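Local coordinates for SusD/RagB family nutrient-binding outer membrane lipoprotein (Bacteroides vulgatus, PDB 4F7A) that probably binds mucin O-glycans at the cell surface, as a SusD-like outer membrane lipoprotein with a TPR-like helical fold, at residues Tyr262-Asn272 with Glu293-Gly301; Pro396-Ile404 with Tyr447-Thr455. All coordinates share one frame; numbering follows the deposited sequence.

Interaction 1: Tyr262-Asn272 with Glu293-Gly301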
ATOM      1  N   TYR A 262     -16.471   4.845  -3.942  1.00 12.01           N
ATOM      2  CA  TYR A 262     -16.725   6.233  -3.587  1.00 12.43           C
ATOM      3  C   TYR A 262     -15.556   6.809  -2.818  1.00 11.13           C
ATOM      4  O   TYR A 262     -14.776   6.079  -2.197  1.00 11.49           O
ATOM      5  CB  TYR A 262     -18.013   6.370  -2.737  1.00 12.46           C
ATOM      6  CG  TYR A 262     -19.262   6.200  -3.544  1.00 11.09           C
ATOM      7  CD1 TYR A 262     -19.664   4.933  -3.990  1.00 14.44           C
ATOM      8  CD2 TYR A 262     -20.020   7.303  -3.927  1.00 14.97           C
ATOM      9  CE1 TYR A 262     -20.814   4.774  -4.734  1.00 15.42           C
ATOM     10  CE2 TYR A 262     -21.163   7.143  -4.693  1.00 13.55           C
ATOM     11  CZ  TYR A 262     -21.548   5.880  -5.101  1.00 12.56           C
ATOM     12  OH  TYR A 262     -22.697   5.713  -5.874  1.00 18.13           O
HETATM   13  N   MSE A 263     -15.465   8.126  -2.872  1.00 12.57           N
HETATM   14  CA  MSE A 263     -14.524   8.921  -2.105  1.00 11.73           C
HETATM   15  C   MSE A 263     -14.741   8.769  -0.595  1.00 12.16           C
HETATM   16  O   MSE A 263     -15.870   8.773  -0.132  1.00 13.66           O
HETATM   17  CB  MSE A 263     -14.746  10.390  -2.479  1.00 11.74           C
HETATM   18  CG  MSE A 263     -13.654  11.328  -2.032  1.00 12.96           C
HETATM   19 SE   MSE A 263     -14.093  13.123  -2.556  0.75  8.00          SE
HETATM   20  CE  MSE A 263     -12.302  13.862  -2.616  1.00 12.50           C
ATOM     21  N   GLY A 264     -13.659   8.639   0.176  1.00 10.48           N
ATOM     22  CA  GLY A 264     -13.783   8.589   1.639  1.00 11.54           C
ATOM     23  C   GLY A 264     -13.815   9.980   2.260  1.00 13.04           C
ATOM     24  O   GLY A 264     -13.278  10.944   1.696  1.00 12.02           O
ATOM     25  N   ALA A 265     -14.469  10.107   3.411  1.00 11.40           N
ATOM     26  CA  ALA A 265     -14.561  11.399   4.120  1.00 12.17           C
ATOM     27  C   ALA A 265     -13.217  12.081   4.432  1.00  9.53           C
ATOM     28  O   ALA A 265     -13.114  13.309   4.338  1.00 10.55           O
ATOM     29  CB  ALA A 265     -15.386  11.250   5.431  1.00  9.34           C
ATOM     30  N   THR A 266     -12.187  11.326   4.785  1.00 10.47           N
ATOM     31  CA  THR A 266     -10.909  11.942   5.141  1.00  9.94           C
ATOM     32  C   THR A 266     -10.231  12.544   3.931  1.00 10.51           C
ATOM     33  O   THR A 266      -9.744  13.638   4.018  1.00 11.17           O
ATOM     34  CB  THR A 266      -9.911  10.992   5.883  1.00 10.76           C
ATOM     35  OG1 THR A 266     -10.557  10.384   7.023  1.00 12.15           O
ATOM     36  CG2 THR A 266      -8.713  11.781   6.382  1.00 12.01           C
ATOM     37  N   ILE A 267     -10.226  11.841   2.801  1.00 10.42           N
ATOM     38  CA  ILE A 267      -9.598  12.373   1.597  1.00  9.37           C
ATOM     39  C   ILE A 267     -10.413  13.564   1.052  1.00 10.12           C
ATOM     40  O   ILE A 267      -9.820  14.525   0.558  1.00 11.76           O
ATOM     41  CB  ILE A 267      -9.268  11.260   0.564  1.00  8.87           C
ATOM     42  CG1 ILE A 267      -8.246  11.786  -0.467  1.00 12.13           C
ATOM     43  CG2 ILE A 267     -10.527  10.698  -0.139  1.00 11.68           C
ATOM     44  CD1 ILE A 267      -7.523  10.655  -1.266  1.00 12.18           C
ATOM     45  N   ALA A 268     -11.740  13.584   1.243  1.00 11.24           N
ATOM     46  CA  ALA A 268     -12.539  14.784   0.895  1.00 12.23           C
ATOM     47  C   ALA A 268     -12.159  15.975   1.795  1.00 12.14           C
ATOM     48  O   ALA A 268     -11.966  17.072   1.312  1.00 12.90           O
ATOM     49  CB  ALA A 268     -14.021  14.516   0.994  1.00 11.49           C
ATOM     50  N   SER A 269     -12.004  15.730   3.092  1.00 10.08           N
ATOM     51  CA  SER A 269     -11.564  16.770   4.022  1.00 12.83           C
ATOM     52  C   SER A 269     -10.220  17.391   3.618  1.00 13.15           C
ATOM     53  O   SER A 269     -10.089  18.613   3.565  1.00 12.37           O
ATOM     54  CB  SER A 269     -11.463  16.218   5.446  1.00 12.92           C
ATOM     55  OG  SER A 269     -10.854  17.166   6.292  1.00 11.24           O
ATOM     56  N   VAL A 270      -9.243  16.524   3.338  1.00 12.73           N
ATOM     57  CA  VAL A 270      -7.910  16.949   2.988  1.00 13.85           C
ATOM     58  C   VAL A 270      -7.868  17.667   1.634  1.00 12.19           C
ATOM     59  O   VAL A 270      -7.353  18.769   1.527  1.00 11.35           O
ATOM     60  CB  VAL A 270      -6.905  15.744   3.041  1.00 13.05           C
ATOM     61  CG1 VAL A 270      -5.581  16.121   2.444  1.00 10.77           C
ATOM     62  CG2 VAL A 270      -6.757  15.246   4.483  1.00 13.49           C
ATOM     63  N   LEU A 271      -8.388  17.039   0.594  1.00 11.04           N
ATOM     64  CA  LEU A 271      -8.245  17.596  -0.724  1.00 12.14           C
ATOM     65  C   LEU A 271      -9.079  18.875  -0.900  1.00 13.28           C
ATOM     66  O   LEU A 271      -8.632  19.818  -1.563  1.00 11.43           O
ATOM     67  CB  LEU A 271      -8.563  16.537  -1.774  1.00 12.31           C
ATOM     68  CG  LEU A 271      -7.629  15.316  -1.864  1.00 13.08           C
ATOM     69  CD1 LEU A 271      -8.099  14.340  -2.990  1.00 10.06           C
ATOM     70  CD2 LEU A 271      -6.196  15.702  -2.091  1.00 15.19           C
ATOM     71  N   ASN A 272     -10.264  18.935  -0.288  1.00 13.94           N
ATOM     72  CA  ASN A 272     -11.051  20.179  -0.328  1.00 15.41           C
ATOM     73  C   ASN A 272     -10.343  21.300   0.435  1.00 14.41           C
ATOM     74  O   ASN A 272     -10.218  22.412  -0.064  1.00 12.68           O
ATOM     75  CB  ASN A 272     -12.448  20.012   0.284  1.00 16.14           C
ATOM     76  CG  ASN A 272     -13.430  19.346  -0.667  1.00 23.24           C
ATOM     77  OD1 ASN A 272     -13.541  19.751  -1.818  1.00 19.71           O
ATOM     78  ND2 ASN A 272     -14.195  18.364  -0.162  1.00 14.51           N
ATOM     79  N   GLU A 293     -21.540  20.552  -7.239  1.00 20.78           N
ATOM     80  CA  GLU A 293     -20.199  21.044  -7.500  1.00 22.05           C
ATOM     81  C   GLU A 293     -19.240  20.764  -6.326  1.00 20.15           C
ATOM     82  O   GLU A 293     -18.100  21.212  -6.332  1.00 23.54           O
ATOM     83  CB  GLU A 293     -20.243  22.547  -7.783  1.00 26.22           C
ATOM     84  CG  GLU A 293     -21.159  22.945  -8.935  1.00 35.69           C
ATOM     85  CD  GLU A 293     -21.144  24.445  -9.156  1.00 49.37           C
ATOM     86  OE1 GLU A 293     -20.050  24.977  -9.443  1.00 56.43           O
ATOM     87  OE2 GLU A 293     -22.210  25.089  -9.029  1.00 52.85           O
ATOM     88  N   GLU A 294     -19.692  20.033  -5.322  1.00 17.13           N
ATOM     89  CA  GLU A 294     -18.869  19.740  -4.151  1.00 17.34           C
ATOM     90  C   GLU A 294     -18.313  18.321  -4.210  1.00 16.47           C
ATOM     91  O   GLU A 294     -18.881  17.419  -4.865  1.00 17.15           O
ATOM     92  CB  GLU A 294     -19.685  19.938  -2.872  1.00 18.90           C
ATOM     93  CG  GLU A 294     -20.105  21.387  -2.641  1.00 24.41           C
ATOM     94  CD  GLU A 294     -21.366  21.492  -1.795  1.00 32.01           C
ATOM     95  OE1 GLU A 294     -21.484  20.735  -0.819  1.00 23.20           O
ATOM     96  OE2 GLU A 294     -22.256  22.298  -2.140  1.00 33.32           O
ATOM     97  N   TYR A 295     -17.206  18.128  -3.521  1.00 13.50           N
ATOM     98  CA  TYR A 295     -16.643  16.792  -3.344  1.00 11.69           C
ATOM     99  C   TYR A 295     -17.023  16.310  -1.966  1.00 14.51           C
ATOM    100  O   TYR A 295     -16.607  16.895  -0.958  1.00 15.35           O
ATOM    101  CB  TYR A 295     -15.129  16.809  -3.508  1.00 11.47           C
ATOM    102  CG  TYR A 295     -14.740  17.095  -4.945  1.00 12.32           C
ATOM    103  CD1 TYR A 295     -14.676  18.392  -5.430  1.00 15.96           C
ATOM    104  CD2 TYR A 295     -14.476  16.049  -5.827  1.00 14.49           C
ATOM    105  CE1 TYR A 295     -14.354  18.650  -6.780  1.00 16.85           C
ATOM    106  CE2 TYR A 295     -14.159  16.288  -7.158  1.00 16.59           C
ATOM    107  CZ  TYR A 295     -14.083  17.582  -7.621  1.00 20.59           C
ATOM    108  OH  TYR A 295     -13.768  17.797  -8.937  1.00 18.66           O
ATOM    109  N   LEU A 296     -17.803  15.241  -1.916  1.00 13.16           N
ATOM    110  CA  LEU A 296     -18.311  14.706  -0.654  1.00 12.49           C
ATOM    111  C   LEU A 296     -17.800  13.288  -0.472  1.00 13.16           C
ATOM    112  O   LEU A 296     -17.977  12.461  -1.348  1.00 11.74           O
ATOM    113  CB  LEU A 296     -19.842  14.706  -0.645  1.00 14.96           C
ATOM    114  CG  LEU A 296     -20.561  16.035  -0.791  1.00 15.41           C
ATOM    115  CD1 LEU A 296     -22.078  15.811  -0.736  1.00 12.37           C
ATOM    116  CD2 LEU A 296     -20.117  17.056   0.297  1.00 12.69           C
ATOM    117  N   GLY A 297     -17.139  13.035   0.660  1.00 13.55           N
ATOM    118  CA  GLY A 297     -16.618  11.737   1.011  1.00 12.37           C
ATOM    119  C   GLY A 297     -17.468  10.975   2.020  1.00 13.10           C
ATOM    120  O   GLY A 297     -18.050  11.558   2.934  1.00 14.60           O
ATOM    121  N   VAL A 298     -17.508   9.658   1.861  1.00 11.08           N
ATOM    122  CA  VAL A 298     -18.278   8.803   2.729  1.00 12.59           C
ATOM    123  C   VAL A 298     -17.591   8.601   4.074  1.00 12.96           C
ATOM    124  O   VAL A 298     -16.438   8.177   4.124  1.00 13.40           O
ATOM    125  CB  VAL A 298     -18.525   7.434   2.030  1.00 10.94           C
ATOM    126  CG1 VAL A 298     -19.368   6.503   2.907  1.00 13.00           C
ATOM    127  CG2 VAL A 298     -19.196   7.682   0.632  1.00 12.68           C
ATOM    128  N   PRO A 299     -18.287   8.899   5.180  1.00 11.93           N
ATOM    129  CA  PRO A 299     -17.673   8.651   6.493  1.00 13.74           C
ATOM    130  C   PRO A 299     -17.677   7.163   6.838  1.00 14.04           C
ATOM    131  O   PRO A 299     -18.690   6.492   6.654  1.00 13.56           O
ATOM    132  CB  PRO A 299     -18.597   9.399   7.457  1.00 14.39           C
ATOM    133  CG  PRO A 299     -19.936   9.321   6.779  1.00 15.51           C
ATOM    134  CD  PRO A 299     -19.665   9.389   5.301  1.00 14.05           C
ATOM    135  N   GLN A 300     -16.565   6.658   7.356  1.00 13.48           N
ATOM    136  CA  GLN A 300     -16.512   5.253   7.753  1.00 14.44           C
ATOM    137  C   GLN A 300     -17.295   5.021   9.052  1.00 14.88           C
ATOM    138  O   GLN A 300     -17.312   5.862   9.956  1.00 15.17           O
ATOM    139  CB  GLN A 300     -15.055   4.784   7.933  1.00 15.40           C
ATOM    140  CG  GLN A 300     -14.909   3.257   7.859  1.00 13.79           C
ATOM    141  CD  GLN A 300     -13.577   2.752   8.326  1.00 18.56           C
ATOM    142  OE1 GLN A 300     -12.541   3.161   7.794  1.00 18.43           O
ATOM    143  NE2 GLN A 300     -13.591   1.788   9.257  1.00 13.68           N
ATOM    144  N   GLY A 301     -17.921   3.857   9.146  1.00 13.61           N
ATOM    145  CA  GLY A 301     -18.535   3.406  10.396  1.00 13.86           C
ATOM    146  C   GLY A 301     -19.911   3.943  10.668  1.00 14.14           C
ATOM    147  O   GLY A 301     -20.292   4.095  11.836  1.00 14.04           O
TER
HETATM  148  O   HOH W   1     -16.053  20.460  -2.396  1.00 14.49           O
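A single beta bridge between Gly264 and Val298 ties the extended chain of Glu293-Gly301 to the start of the helix that begins at Ala265. Two backbone bonds make it: Val298 N gives a nearly straight bond to Met263 O (2.7 Å, 169° at the hydrogen), and Ala265 N, in the first turn of the helix, reaches Val298 O at 2.8 Å from above the carbonyl plane.

Gly297 lies right against this helix start. Its CA makes CA-H...O contacts with Met263 O and, straighter, with Gly264 O, and a side chain here would run into Gly264 O and the methyl of Ala268. That methyl packs on the Gly297 backbone, with CB 3.5 Å from Gly297 N. One turn earlier in the helix, the methyl of Ala265 rests on Pro299.

Asn272 grips the other end of the crossing chain. Its ND2 donates to Tyr295 O at 2.9 Å, the oxygen lying close to the amide plane, while OD1 accepts from a water that in turn accepts from Tyr295 N. One amide thus holds Tyr295 O directly and Tyr295 N through the water. The selenomethionine Met263 starts with CG anti to the backbone N (chi1 -166°) and stays extended, which carries SE to 3.9 Å from Tyr295 CB and sets it at the edge of the Tyr295 ring, near its plane. At the strand end, Val298 CG2 meets Tyr262 CB at 3.8 Å; the Tyr262 ring leads away, and its hydroxyl is bonded to Gln313 O.

Gly264 is the N-cap residue of helix 265-273, so this is a strand-to-helix junction at which an extended loop segment is bridged to the cap, buried packing within the SusD-like fold.

Interaction 2: Pro396-Ile404 with Tyr447-Thr455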
ATOM      1  N   PRO A 396     -28.288   7.846   9.734  1.00 17.32           N
ATOM      2  CA  PRO A 396     -27.798   8.105  11.097  1.00 18.94           C
ATOM      3  C   PRO A 396     -26.390   8.686  11.187  1.00 18.49           C
ATOM      4  O   PRO A 396     -25.847   8.756  12.278  1.00 17.56           O
ATOM      5  CB  PRO A 396     -27.812   6.707  11.728  1.00 20.18           C
ATOM      6  CG  PRO A 396     -27.453   5.795  10.544  1.00 20.32           C
ATOM      7  CD  PRO A 396     -28.058   6.445   9.326  1.00 19.91           C
ATOM      8  N   GLY A 397     -25.794   9.093  10.061  1.00 15.81           N
ATOM      9  CA  GLY A 397     -24.475   9.693  10.079  1.00 13.78           C
ATOM     10  C   GLY A 397     -24.414  11.004  10.857  1.00 15.75           C
ATOM     11  O   GLY A 397     -25.429  11.704  10.974  1.00 15.42           O
ATOM     12  N   LYS A 398     -23.225  11.299  11.396  1.00 14.48           N
ATOM     13  CA  LYS A 398     -22.999  12.545  12.140  0.50 16.12           C
ATOM     14  C   LYS A 398     -21.924  13.377  11.471  1.00 14.12           C
ATOM     15  O   LYS A 398     -21.087  12.857  10.734  1.00 15.53           O
ATOM     16  CB  LYS A 398     -22.596  12.263  13.602  0.50 17.39           C
ATOM     17  CG  LYS A 398     -23.797  12.111  14.557  0.50 20.75           C
ATOM     18  CD  LYS A 398     -24.213  10.679  14.748  0.50 25.64           C
ATOM     19  CE  LYS A 398     -25.691  10.561  15.141  0.50 25.13           C
ATOM     20  NZ  LYS A 398     -26.130   9.136  15.131  0.50 25.04           N
ATOM     21  N   ASP A 399     -21.967  14.677  11.745  1.00 13.83           N
ATOM     22  CA  ASP A 399     -20.922  15.588  11.358  1.00 14.04           C
ATOM     23  C   ASP A 399     -19.638  15.248  12.128  1.00 14.38           C
ATOM     24  O   ASP A 399     -19.682  14.688  13.221  1.00 13.27           O
ATOM     25  CB  ASP A 399     -21.318  17.043  11.694  1.00 12.67           C
ATOM     26  CG  ASP A 399     -22.576  17.504  10.968  1.00 18.45           C
ATOM     27  OD1 ASP A 399     -23.013  16.848   9.996  1.00 16.56           O
ATOM     28  OD2 ASP A 399     -23.138  18.544  11.379  1.00 17.06           O
HETATM   29  N   MSE A 400     -18.492  15.590  11.553  1.00 14.33           N
HETATM   30  CA  MSE A 400     -17.217  15.376  12.257  1.00 14.43           C
HETATM   31  C   MSE A 400     -16.279  16.556  11.985  1.00 13.98           C
HETATM   32  O   MSE A 400     -16.004  16.922  10.815  1.00 13.86           O
HETATM   33  CB  MSE A 400     -16.547  14.060  11.814  1.00 13.25           C
HETATM   34  CG  MSE A 400     -17.393  12.817  11.980  1.00 15.97           C
HETATM   35 SE   MSE A 400     -16.468  11.209  11.406  0.75  9.79          SE
HETATM   36  CE  MSE A 400     -16.328  11.601   9.483  1.00 11.77           C
ATOM     37  N   LYS A 401     -15.748  17.119  13.066  1.00 12.42           N
ATOM     38  CA  LYS A 401     -14.763  18.170  12.976  0.50 10.72           C
ATOM     39  C   LYS A 401     -13.461  17.617  12.380  1.00 11.96           C
ATOM     40  O   LYS A 401     -13.004  16.517  12.753  1.00 12.72           O
ATOM     41  CB  LYS A 401     -14.501  18.741  14.379  0.50 11.69           C
ATOM     42  CG  LYS A 401     -13.670  19.991  14.397  0.50 13.14           C
ATOM     43  CD  LYS A 401     -14.527  21.190  14.004  0.50 13.08           C
ATOM     44  CE  LYS A 401     -13.732  22.485  13.933  0.50 13.11           C
ATOM     45  NZ  LYS A 401     -12.815  22.517  12.751  0.50 12.51           N
ATOM     46  N   ALA A 402     -12.848  18.370  11.467  1.00 11.00           N
ATOM     47  CA  ALA A 402     -11.586  17.925  10.832  1.00 12.61           C
ATOM     48  C   ALA A 402     -10.543  17.656  11.890  1.00 13.98           C
ATOM     49  O   ALA A 402     -10.262  18.505  12.761  1.00 11.93           O
ATOM     50  CB  ALA A 402     -11.046  18.956   9.832  1.00 11.64           C
ATOM     51  N   LEU A 403      -9.975  16.467  11.842  1.00 13.26           N
ATOM     52  CA  LEU A 403      -8.898  16.131  12.764  1.00 14.05           C
ATOM     53  C   LEU A 403      -7.540  16.670  12.317  1.00 14.93           C
ATOM     54  O   LEU A 403      -6.658  16.895  13.141  1.00 13.10           O
ATOM     55  CB  LEU A 403      -8.793  14.631  12.927  1.00 12.75           C
ATOM     56  CG  LEU A 403     -10.005  13.877  13.460  1.00 15.30           C
ATOM     57  CD1 LEU A 403      -9.587  12.420  13.680  1.00 12.42           C
ATOM     58  CD2 LEU A 403     -10.555  14.508  14.763  1.00 13.22           C
ATOM     59  N   ILE A 404      -7.368  16.856  11.010  1.00 12.24           N
ATOM     60  CA  ILE A 404      -6.095  17.328  10.447  1.00 12.70           C
ATOM     61  C   ILE A 404      -6.129  18.851  10.373  1.00 14.04           C
ATOM     62  O   ILE A 404      -7.034  19.416   9.764  1.00 14.22           O
ATOM     63  CB  ILE A 404      -5.844  16.730   9.055  1.00 10.72           C
ATOM     64  CG1 ILE A 404      -5.927  15.185   9.091  1.00 12.17           C
ATOM     65  CG2 ILE A 404      -4.483  17.191   8.552  1.00 13.13           C
ATOM     66  CD1 ILE A 404      -6.142  14.453   7.708  1.00 11.20           C
ATOM     67  N   TYR A 447      -0.484   8.947  10.934  1.00 11.70           N
ATOM     68  CA  TYR A 447      -0.775   9.967   9.944  1.00 10.89           C
ATOM     69  C   TYR A 447      -1.160   9.341   8.604  1.00 10.60           C
ATOM     70  O   TYR A 447      -0.672   8.272   8.246  1.00 10.22           O
ATOM     71  CB  TYR A 447       0.426  10.882   9.749  1.00 11.03           C
ATOM     72  CG  TYR A 447       0.927  11.526  11.042  1.00 13.69           C
ATOM     73  CD1 TYR A 447       0.060  12.202  11.890  1.00 12.75           C
ATOM     74  CD2 TYR A 447       2.268  11.456  11.408  1.00 10.88           C
ATOM     75  CE1 TYR A 447       0.503  12.784  13.094  1.00 15.47           C
ATOM     76  CE2 TYR A 447       2.731  12.082  12.586  1.00 11.87           C
ATOM     77  CZ  TYR A 447       1.828  12.715  13.439  1.00 13.27           C
ATOM     78  OH  TYR A 447       2.281  13.312  14.612  1.00 14.33           O
ATOM     79  N   PRO A 448      -2.060   9.997   7.860  1.00 11.93           N
ATOM     80  CA  PRO A 448      -2.796  11.183   8.269  1.00 11.96           C
ATOM     81  C   PRO A 448      -3.793  10.853   9.362  1.00 14.20           C
ATOM     82  O   PRO A 448      -4.060   9.661   9.617  1.00 11.20           O
ATOM     83  CB  PRO A 448      -3.537  11.598   7.003  1.00 13.23           C
ATOM     84  CG  PRO A 448      -3.763  10.297   6.288  1.00 14.48           C
ATOM     85  CD  PRO A 448      -2.532   9.471   6.582  1.00 11.16           C
ATOM     86  N   LYS A 449      -4.329  11.904  10.003  1.00 11.29           N
ATOM     87  CA  LYS A 449      -5.307  11.736  11.098  1.00 11.59           C
ATOM     88  C   LYS A 449      -6.696  11.460  10.537  1.00 12.01           C
ATOM     89  O   LYS A 449      -7.550  12.359  10.410  1.00 10.41           O
ATOM     90  CB  LYS A 449      -5.291  12.985  11.976  1.00 12.26           C
ATOM     91  CG  LYS A 449      -3.981  13.212  12.655  1.00 13.16           C
ATOM     92  CD  LYS A 449      -4.123  14.366  13.692  1.00 14.11           C
ATOM     93  CE  LYS A 449      -2.797  14.780  14.265  1.00 21.24           C
ATOM     94  NZ  LYS A 449      -3.018  15.904  15.188  1.00 15.40           N
ATOM     95  N   LEU A 450      -6.904  10.198  10.184  1.00 10.79           N
ATOM     96  CA  LEU A 450      -8.168   9.717   9.675  1.00 11.98           C
ATOM     97  C   LEU A 450      -9.312   9.937  10.672  1.00 11.51           C
ATOM     98  O   LEU A 450      -9.141   9.750  11.889  1.00 11.11           O
ATOM     99  CB  LEU A 450      -8.071   8.204   9.375  1.00 13.17           C
ATOM    100  CG  LEU A 450      -7.050   7.681   8.342  1.00 14.22           C
ATOM    101  CD1 LEU A 450      -7.192   6.152   8.177  1.00 13.96           C
ATOM    102  CD2 LEU A 450      -7.173   8.370   6.994  1.00 13.21           C
ATOM    103  N   PHE A 451     -10.476  10.313  10.145  1.00 11.27           N
ATOM    104  CA  PHE A 451     -11.690  10.319  10.933  1.00 10.52           C
ATOM    105  C   PHE A 451     -11.907   8.938  11.533  1.00 12.32           C
ATOM    106  O   PHE A 451     -11.743   7.923  10.845  1.00 11.79           O
ATOM    107  CB  PHE A 451     -12.915  10.658  10.070  1.00 10.72           C
ATOM    108  CG  PHE A 451     -12.982  12.093   9.638  1.00 12.46           C
ATOM    109  CD1 PHE A 451     -13.114  13.106  10.575  1.00 10.64           C
ATOM    110  CD2 PHE A 451     -12.981  12.417   8.293  1.00 12.35           C
ATOM    111  CE1 PHE A 451     -13.201  14.409  10.198  1.00 10.80           C
ATOM    112  CE2 PHE A 451     -13.057  13.731   7.887  1.00 13.95           C
ATOM    113  CZ  PHE A 451     -13.177  14.743   8.837  1.00  8.77           C
ATOM    114  N   LYS A 452     -12.317   8.910  12.800  1.00 13.65           N
ATOM    115  CA  LYS A 452     -12.652   7.654  13.502  1.00 13.82           C
ATOM    116  C   LYS A 452     -14.025   7.109  13.127  1.00 13.89           C
ATOM    117  O   LYS A 452     -14.906   7.861  12.753  1.00 13.94           O
ATOM    118  CB  LYS A 452     -12.659   7.859  15.015  1.00 13.79           C
ATOM    119  CG  LYS A 452     -11.514   8.703  15.602  1.00 15.55           C
ATOM    120  CD  LYS A 452     -10.126   8.175  15.324  1.00 15.01           C
ATOM    121  CE  LYS A 452      -9.069   8.957  16.129  1.00 18.07           C
ATOM    122  NZ  LYS A 452      -7.686   8.458  15.939  1.00 16.38           N
ATOM    123  N   VAL A 453     -14.210   5.795  13.272  1.00 13.53           N
ATOM    124  CA  VAL A 453     -15.487   5.182  12.973  1.00 14.21           C
ATOM    125  C   VAL A 453     -16.580   5.794  13.840  1.00 15.19           C
ATOM    126  O   VAL A 453     -16.353   6.117  14.992  1.00 13.20           O
ATOM    127  CB  VAL A 453     -15.474   3.617  13.107  1.00 14.20           C
ATOM    128  CG1 VAL A 453     -14.460   3.016  12.137  1.00 15.13           C
ATOM    129  CG2 VAL A 453     -15.237   3.165  14.569  1.00 12.10           C
ATOM    130  N   GLN A 454     -17.764   5.994  13.274  1.00 15.45           N
ATOM    131  CA  GLN A 454     -18.860   6.605  14.038  1.00 16.09           C
ATOM    132  C   GLN A 454     -19.484   5.589  14.981  1.00 17.15           C
ATOM    133  O   GLN A 454     -19.894   5.938  16.096  1.00 15.73           O
ATOM    134  CB  GLN A 454     -19.907   7.172  13.081  1.00 15.35           C
ATOM    135  CG  GLN A 454     -19.297   8.155  12.082  1.00 15.16           C
ATOM    136  CD  GLN A 454     -20.263   9.220  11.643  1.00 15.59           C
ATOM    137  OE1 GLN A 454     -21.479   9.086  11.824  1.00 15.24           O
ATOM    138  NE2 GLN A 454     -19.734  10.286  11.055  1.00 15.96           N
ATOM    139  N   THR A 455     -19.545   4.336  14.524  1.00 17.16           N
ATOM    140  CA  THR A 455     -20.056   3.200  15.298  1.00 16.46           C
ATOM    141  C   THR A 455     -19.011   2.083  15.288  1.00 16.90           C
ATOM    142  O   THR A 455     -18.470   1.732  14.227  1.00 17.25           O
ATOM    143  CB  THR A 455     -21.377   2.681  14.715  1.00 18.61           C
ATOM    144  OG1 THR A 455     -22.401   3.687  14.869  1.00 19.34           O
ATOM    145  CG2 THR A 455     -21.820   1.351  15.382  1.00 16.32           C
TER
HETATM  146  O   HOH W   2     -23.374   7.513  12.892  1.00 15.56           O
HETATM  147  O   HOH W   3      -9.749  13.705   9.784  1.00 12.09           O
HETATM  148  O   HOH W   4      -6.229  16.113  15.737  1.00 18.37           O
HETATM  149  O   HOH W   5      -4.600  18.066  14.399  1.00 30.21           O
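Pro448, which follows a cis peptide bond, meets Ile404 first: its CB lies 3.9 Å from Ile404 CD1. Lys449, centre of an inverse gamma turn, comes next, and its CB touches Ile404 CG1 and, a little farther off, Leu403 CB. Its extended chain runs alongside Leu403 O, and two waters link that oxygen to NZ. Leu450 turns its side chain away, and Leu403 CD1 packs against its carbonyl oxygen.

Phe451 is the hydrophobic centre. The selenomethionine Met400 bends at its last torsion (chi3 -66°), which lays CE over one ring face, 3.7 Å from the centroid and 25° off the normal: a CH-pi contact, with SE set obliquely in a Met-aromatic one. Over the centre of the opposite face sits a water that donates to Lys449 O, while Lys401 O comes to the ring edge, 3.3 Å from CE1. Lys452 adds its carbonyl oxygen beside Met400 SE, and its own amine is bonded to Asp465 O.

Gln454 closes the row by pairing its amide with the backbone of Lys398. OE1 receives Lys398 N at 2.9 Å in the carbonyl plane, on a lone pair, and NE2 returns a bond to Lys398 O at 2.9 Å. These two bonds fix the amide's rotation; a water also donates to OE1 and to Pro396 O, and NE2 lies 3.4 Å from Met400 SE. A leucine here would probably leave Lys398 N and O without these mates and let the loop around Lys398 shift.

The two loops run roughly antiparallel, their directions 161° apart. Ile404, Leu450 and Phe451 rest against helix 265-273, while Pro448 and Lys449 touch helix 416-431.

Overall arrangement
Interactions 1 and 2 adjoin, their centres 10 Å apart on the same side of the chain's centre, and helix 265-273 is common ground. Its Thr266 OG1 lies 3.1 Å from Phe451 N, a probable hydrogen bond, and Val270 CG2 packs 3.4 Å from Ile404 CD1, so the helix bridged in interaction 1 also backs both loops of interaction 2. A second seam joins the tail of 293-301 to the end of 447-455, where Gly301 O is 3.3 Å from Gln454 CB. Of the bound molecules, a triethylene glycol, probably from crystallisation, lies about 4 Å from the Tyr262 side chain and a sodium ion about 9 Å from that of Lys452.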